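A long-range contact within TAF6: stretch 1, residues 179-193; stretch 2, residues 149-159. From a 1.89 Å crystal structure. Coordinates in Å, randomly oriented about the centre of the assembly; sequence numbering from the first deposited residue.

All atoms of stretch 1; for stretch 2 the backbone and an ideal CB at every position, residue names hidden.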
# COMPACT_ATOMS: atom_id res chain seq x y z
N THR A 179 12.91 7.67 -23.41
CA THR A 179 11.96 8.78 -23.31
C THR A 179 11.86 9.54 -21.99
O THR A 179 11.42 10.69 -21.98
CB THR A 179 10.59 8.32 -23.80
OG1 THR A 179 10.05 7.41 -22.86
CG2 THR A 179 10.65 7.65 -25.15
N ILE A 180 12.19 8.88 -20.86
CA ILE A 180 12.08 9.54 -19.56
C ILE A 180 13.46 9.60 -18.92
O ILE A 180 14.00 10.69 -18.74
CB ILE A 180 10.96 8.91 -18.67
CG1 ILE A 180 9.59 8.94 -19.40
CG2 ILE A 180 10.87 9.62 -17.32
CD1 ILE A 180 8.47 7.95 -18.84
N GLY A 181 14.03 8.43 -18.64
CA GLY A 181 15.40 8.27 -18.15
C GLY A 181 15.78 9.00 -16.88
O GLY A 181 16.88 9.54 -16.80
N LYS A 182 14.90 9.01 -15.86
CA LYS A 182 15.25 9.62 -14.57
C LYS A 182 16.26 8.69 -13.90
O LYS A 182 16.02 7.49 -13.82
CB LYS A 182 14.02 9.91 -13.70
CG LYS A 182 13.14 11.07 -14.22
CD LYS A 182 13.80 12.44 -14.04
CE LYS A 182 13.01 13.53 -14.72
NZ LYS A 182 13.80 14.80 -14.82
N LYS A 183 17.44 9.24 -13.53
CA LYS A 183 18.59 8.52 -12.98
C LYS A 183 18.29 7.54 -11.85
O LYS A 183 18.77 6.40 -11.88
CB LYS A 183 19.73 9.48 -12.61
CG LYS A 183 20.31 10.29 -13.78
CD LYS A 183 21.26 9.48 -14.67
CE LYS A 183 21.66 10.25 -15.90
NZ LYS A 183 22.46 9.41 -16.84
N LYS A 184 17.48 7.95 -10.87
CA LYS A 184 17.12 7.09 -9.74
C LYS A 184 16.30 5.88 -10.21
O LYS A 184 16.41 4.80 -9.64
CB LYS A 184 16.34 7.90 -8.69
CG LYS A 184 16.22 7.24 -7.33
CD LYS A 184 15.00 7.78 -6.61
CE LYS A 184 15.24 7.85 -5.13
NZ LYS A 184 14.15 8.58 -4.45
N VAL A 185 15.48 6.09 -11.27
CA VAL A 185 14.64 5.03 -11.85
C VAL A 185 15.52 4.11 -12.71
O VAL A 185 15.45 2.90 -12.55
CB VAL A 185 13.42 5.60 -12.63
CG1 VAL A 185 12.54 4.48 -13.19
CG2 VAL A 185 12.58 6.53 -11.74
N THR A 186 16.35 4.67 -13.59
CA THR A 186 17.25 3.86 -14.44
C THR A 186 18.23 3.06 -13.60
O THR A 186 18.56 1.94 -13.98
CB THR A 186 17.94 4.69 -15.53
OG1 THR A 186 18.87 5.58 -14.92
CG2 THR A 186 16.96 5.44 -16.39
N ASN A 187 18.69 3.61 -12.45
CA ASN A 187 19.59 2.88 -11.53
C ASN A 187 18.89 1.64 -10.99
O ASN A 187 19.49 0.56 -10.95
CB ASN A 187 20.07 3.76 -10.37
CG ASN A 187 21.22 4.68 -10.72
OD1 ASN A 187 21.91 4.51 -11.73
ND2 ASN A 187 21.46 5.67 -9.87
N LEU A 188 17.61 1.78 -10.60
CA LEU A 188 16.82 0.65 -10.10
C LEU A 188 16.60 -0.36 -11.24
O LEU A 188 16.78 -1.56 -11.04
CB LEU A 188 15.44 1.15 -9.58
CG LEU A 188 14.44 0.06 -9.14
CD1 LEU A 188 15.01 -0.84 -8.01
CD2 LEU A 188 13.11 0.68 -8.71
N LEU A 189 16.22 0.14 -12.40
CA LEU A 189 15.95 -0.65 -13.60
C LEU A 189 17.16 -1.52 -13.95
O LEU A 189 16.99 -2.72 -14.13
CB LEU A 189 15.56 0.30 -14.74
CG LEU A 189 15.07 -0.29 -16.07
CD1 LEU A 189 13.90 -1.25 -15.84
CD2 LEU A 189 14.59 0.83 -17.01
N ASP A 190 18.38 -0.92 -13.98
CA ASP A 190 19.62 -1.66 -14.28
C ASP A 190 19.87 -2.78 -13.26
O ASP A 190 20.26 -3.88 -13.66
CB ASP A 190 20.82 -0.70 -14.36
CG ASP A 190 20.91 0.15 -15.63
OD1 ASP A 190 20.23 -0.19 -16.63
OD2 ASP A 190 21.69 1.13 -15.63
N ASN A 191 19.59 -2.53 -11.95
CA ASN A 191 19.75 -3.54 -10.90
C ASN A 191 18.73 -4.69 -11.05
O ASN A 191 19.09 -5.85 -10.91
CB ASN A 191 19.61 -2.89 -9.50
CG ASN A 191 20.73 -1.93 -9.16
OD1 ASN A 191 21.82 -1.97 -9.73
ND2 ASN A 191 20.49 -1.03 -8.22
N VAL A 192 17.47 -4.35 -11.37
CA VAL A 192 16.40 -5.35 -11.53
C VAL A 192 16.68 -6.29 -12.71
O VAL A 192 16.52 -7.50 -12.57
CB VAL A 192 15.02 -4.65 -11.66
CG1 VAL A 192 13.91 -5.63 -12.08
CG2 VAL A 192 14.65 -3.95 -10.36
N LEU A 193 17.07 -5.73 -13.85
CA LEU A 193 17.32 -6.49 -15.06
C LEU A 193 18.59 -7.33 -15.07
O LEU A 193 18.73 -8.22 -15.92
CB LEU A 193 17.21 -5.59 -16.28
CG LEU A 193 15.81 -4.98 -16.52
CD1 LEU A 193 15.81 -4.12 -17.72
CD2 LEU A 193 14.72 -6.08 -16.66
N UNK A 149 7.79 9.10 -7.77
CA UNK A 149 6.56 8.34 -8.08
C UNK A 149 6.88 7.15 -9.00
O UNK A 149 6.44 6.04 -8.73
CB UNK A 149 5.52 9.25 -8.74
N UNK A 150 7.66 7.40 -10.07
CA UNK A 150 8.05 6.37 -11.03
C UNK A 150 8.92 5.31 -10.36
O UNK A 150 8.80 4.13 -10.69
CB UNK A 150 8.79 6.99 -12.21
N UNK A 151 9.77 5.73 -9.40
CA UNK A 151 10.65 4.83 -8.64
C UNK A 151 9.80 3.90 -7.77
O UNK A 151 10.08 2.71 -7.71
CB UNK A 151 11.63 5.63 -7.78
N UNK A 152 8.82 4.46 -7.06
CA UNK A 152 7.94 3.64 -6.22
C UNK A 152 7.22 2.62 -7.08
O UNK A 152 7.22 1.42 -6.76
CB UNK A 152 6.93 4.51 -5.47
N UNK A 153 6.65 3.07 -8.21
CA UNK A 153 5.91 2.20 -9.14
C UNK A 153 6.80 1.07 -9.67
O UNK A 153 6.39 -0.09 -9.60
CB UNK A 153 5.36 3.02 -10.31
N UNK A 154 8.03 1.38 -10.12
CA UNK A 154 8.97 0.36 -10.60
C UNK A 154 9.41 -0.59 -9.48
O UNK A 154 9.47 -1.80 -9.70
CB UNK A 154 10.20 1.03 -11.22
N UNK A 155 9.71 -0.06 -8.28
CA UNK A 155 10.11 -0.89 -7.14
C UNK A 155 9.03 -1.92 -6.86
O UNK A 155 9.35 -3.10 -6.72
CB UNK A 155 10.37 -0.03 -5.90
N UNK A 156 7.76 -1.49 -6.82
CA UNK A 156 6.65 -2.40 -6.56
C UNK A 156 6.55 -3.48 -7.64
O UNK A 156 6.50 -4.66 -7.28
CB UNK A 156 5.34 -1.62 -6.47
N UNK A 157 6.60 -3.10 -8.94
CA UNK A 157 6.59 -4.06 -10.03
C UNK A 157 7.72 -5.08 -9.89
O UNK A 157 7.50 -6.29 -10.07
CB UNK A 157 6.70 -3.33 -11.37
N UNK A 158 8.93 -4.58 -9.54
CA UNK A 158 10.14 -5.40 -9.44
C UNK A 158 10.06 -6.54 -8.41
O UNK A 158 10.75 -7.55 -8.56
CB UNK A 158 11.32 -4.50 -9.09
N UNK A 159 9.24 -6.36 -7.35
CA UNK A 159 9.16 -7.40 -6.31
C UNK A 159 7.96 -8.36 -6.47
O UNK A 159 7.88 -9.35 -5.74
CB UNK A 159 9.08 -6.73 -4.94

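Stretch 2 is helical throughout and runs nearly parallel to the helix of stretch 1 that begins at Lys183, their axes 14° apart in direction and 8.9 Å apart at closest approach. This near-parallel course lets the two helices keep register along the stretch, Val185 with 151, Leu188 with 155 and Val192 with 158.

At position 149 the CA-to-CB bond points away and stretch 1 places nothing within 5.5 Å of the ideal CB, so the contact leaves the choice wide. The residue is Ser149, whose OG is hydrogen-bonded elsewhere in the structure.

Position 150 points toward stretch 1, its ideal CB 3.8 Å from Val185 CG2. Beyond that methyl lies the turn before the helix, with Ile180 and the aliphatic part of Lys182, so a long side chain, apolar or with a polar end, could follow the surface. It is Gln150, extended at chi2 (t). Its CB packs on Val185 CG2 at 3.8 Å, and its NE2 comes within 3.5 Å of Ile180 CG2. No hydrogen bond crosses to stretch 1; both amide atoms find partners elsewhere in the structure.

Position 151 leaves sideways, with Lys184 CD and Val185 CG2 each 4.2 Å from the ideal CB and Leu188 CD2 at 5.2 Å. A long aliphatic chain or an aromatic ring could use these surfaces, and the lysine would favour a ring or an acid. Tyr151, with chi1 t, swings its ring nearer to stretch 1. Lys184 lies over one face: its CD is 4.2 Å from the centroid of the Tyr151 ring in a CH-pi contact, and its NZ is 4.9 Å from that centroid, a cation-pi arrangement. Leu188 CD2 meets Tyr151 CE1 at 3.7 Å.

Positions 152 and 153 have no neighbour from stretch 1 within 5.5 Å of their ideal CB atoms. With ordinary helical angles at both, many residues would suit; they are Gly152 and Ala153.

Position 154 points toward stretch 1, its ideal CB 3.9 Å from Leu188 CD2 and 4.6 Å from Val185 CG1. A medium-sized apolar residue is the natural expectation, leucine, isoleucine or methionine among them. Leu154 reaches between its neighbours: CG lies 3.8 Å from Leu188 CD2, while CD2 is 3.9 Å from both Val185 CG1 and Leu189 CB.

At position 155 the bond runs sideways, with Leu188 CD2 4.0 Å from the ideal CB, so an apolar base suffices and the remainder may be large. Tyr155 rests its CB 4.0 Å from Leu188 CD2, and Leu188 CD1 lies at the edge of its ring.

Positions 156 and 157 lie beyond contact and are little constrained by stretch 1; they are Cys156 and Leu157.

Position 158 points toward Val192, whose CG2 is only 3.6 Å from the ideal CB. Alanine, serine or another small residue would fit readily. Ser158 touches Val192 CG2 through CB at 3.6 Å and turns its hydroxyl back to its own helix, OG donating to Tyr155 O at 2.7 Å.

Position 159 is out of reach and unconstrained by stretch 1; it is Ile159.

Stretch 2 (149-159) SQYGALYCLSI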
# COMPACT_ATOMS: atom_id res chain seq x y z
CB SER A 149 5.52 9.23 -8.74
OG SER A 149 4.92 10.09 -7.78
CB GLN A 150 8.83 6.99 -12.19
CG GLN A 150 7.97 7.90 -13.09
CD GLN A 150 8.83 8.64 -14.08
OE1 GLN A 150 10.06 8.65 -14.00
NE2 GLN A 150 8.20 9.29 -15.05
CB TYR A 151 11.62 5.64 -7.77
CG TYR A 151 12.47 4.79 -6.86
CD1 TYR A 151 13.62 4.15 -7.33
CD2 TYR A 151 12.13 4.62 -5.52
CE1 TYR A 151 14.40 3.35 -6.49
CE2 TYR A 151 12.89 3.80 -4.68
CZ TYR A 151 14.03 3.18 -5.17
OH TYR A 151 14.82 2.42 -4.35
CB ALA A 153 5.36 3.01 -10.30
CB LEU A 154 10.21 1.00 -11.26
CG LEU A 154 11.21 -0.01 -11.87
CD1 LEU A 154 10.53 -0.94 -12.90
CD2 LEU A 154 12.40 0.70 -12.47
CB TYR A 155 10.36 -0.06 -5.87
CG TYR A 155 10.81 -0.93 -4.72
CD1 TYR A 155 12.13 -1.35 -4.62
CD2 TYR A 155 9.90 -1.40 -3.78
CE1 TYR A 155 12.54 -2.21 -3.60
CE2 TYR A 155 10.30 -2.26 -2.75
CZ TYR A 155 11.62 -2.65 -2.67
OH TYR A 155 12.05 -3.48 -1.66
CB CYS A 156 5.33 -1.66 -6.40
SG CYS A 156 3.99 -2.69 -5.76
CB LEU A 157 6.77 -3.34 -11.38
CG LEU A 157 5.52 -2.62 -11.93
CD1 LEU A 157 5.88 -1.76 -13.13
CD2 LEU A 157 4.43 -3.63 -12.35
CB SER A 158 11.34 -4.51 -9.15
OG SER A 158 11.52 -4.24 -7.76
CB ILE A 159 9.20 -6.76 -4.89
CG1 ILE A 159 7.91 -5.95 -4.61
CG2 ILE A 159 10.50 -5.91 -4.68
CD1 ILE A 159 7.65 -5.58 -3.11
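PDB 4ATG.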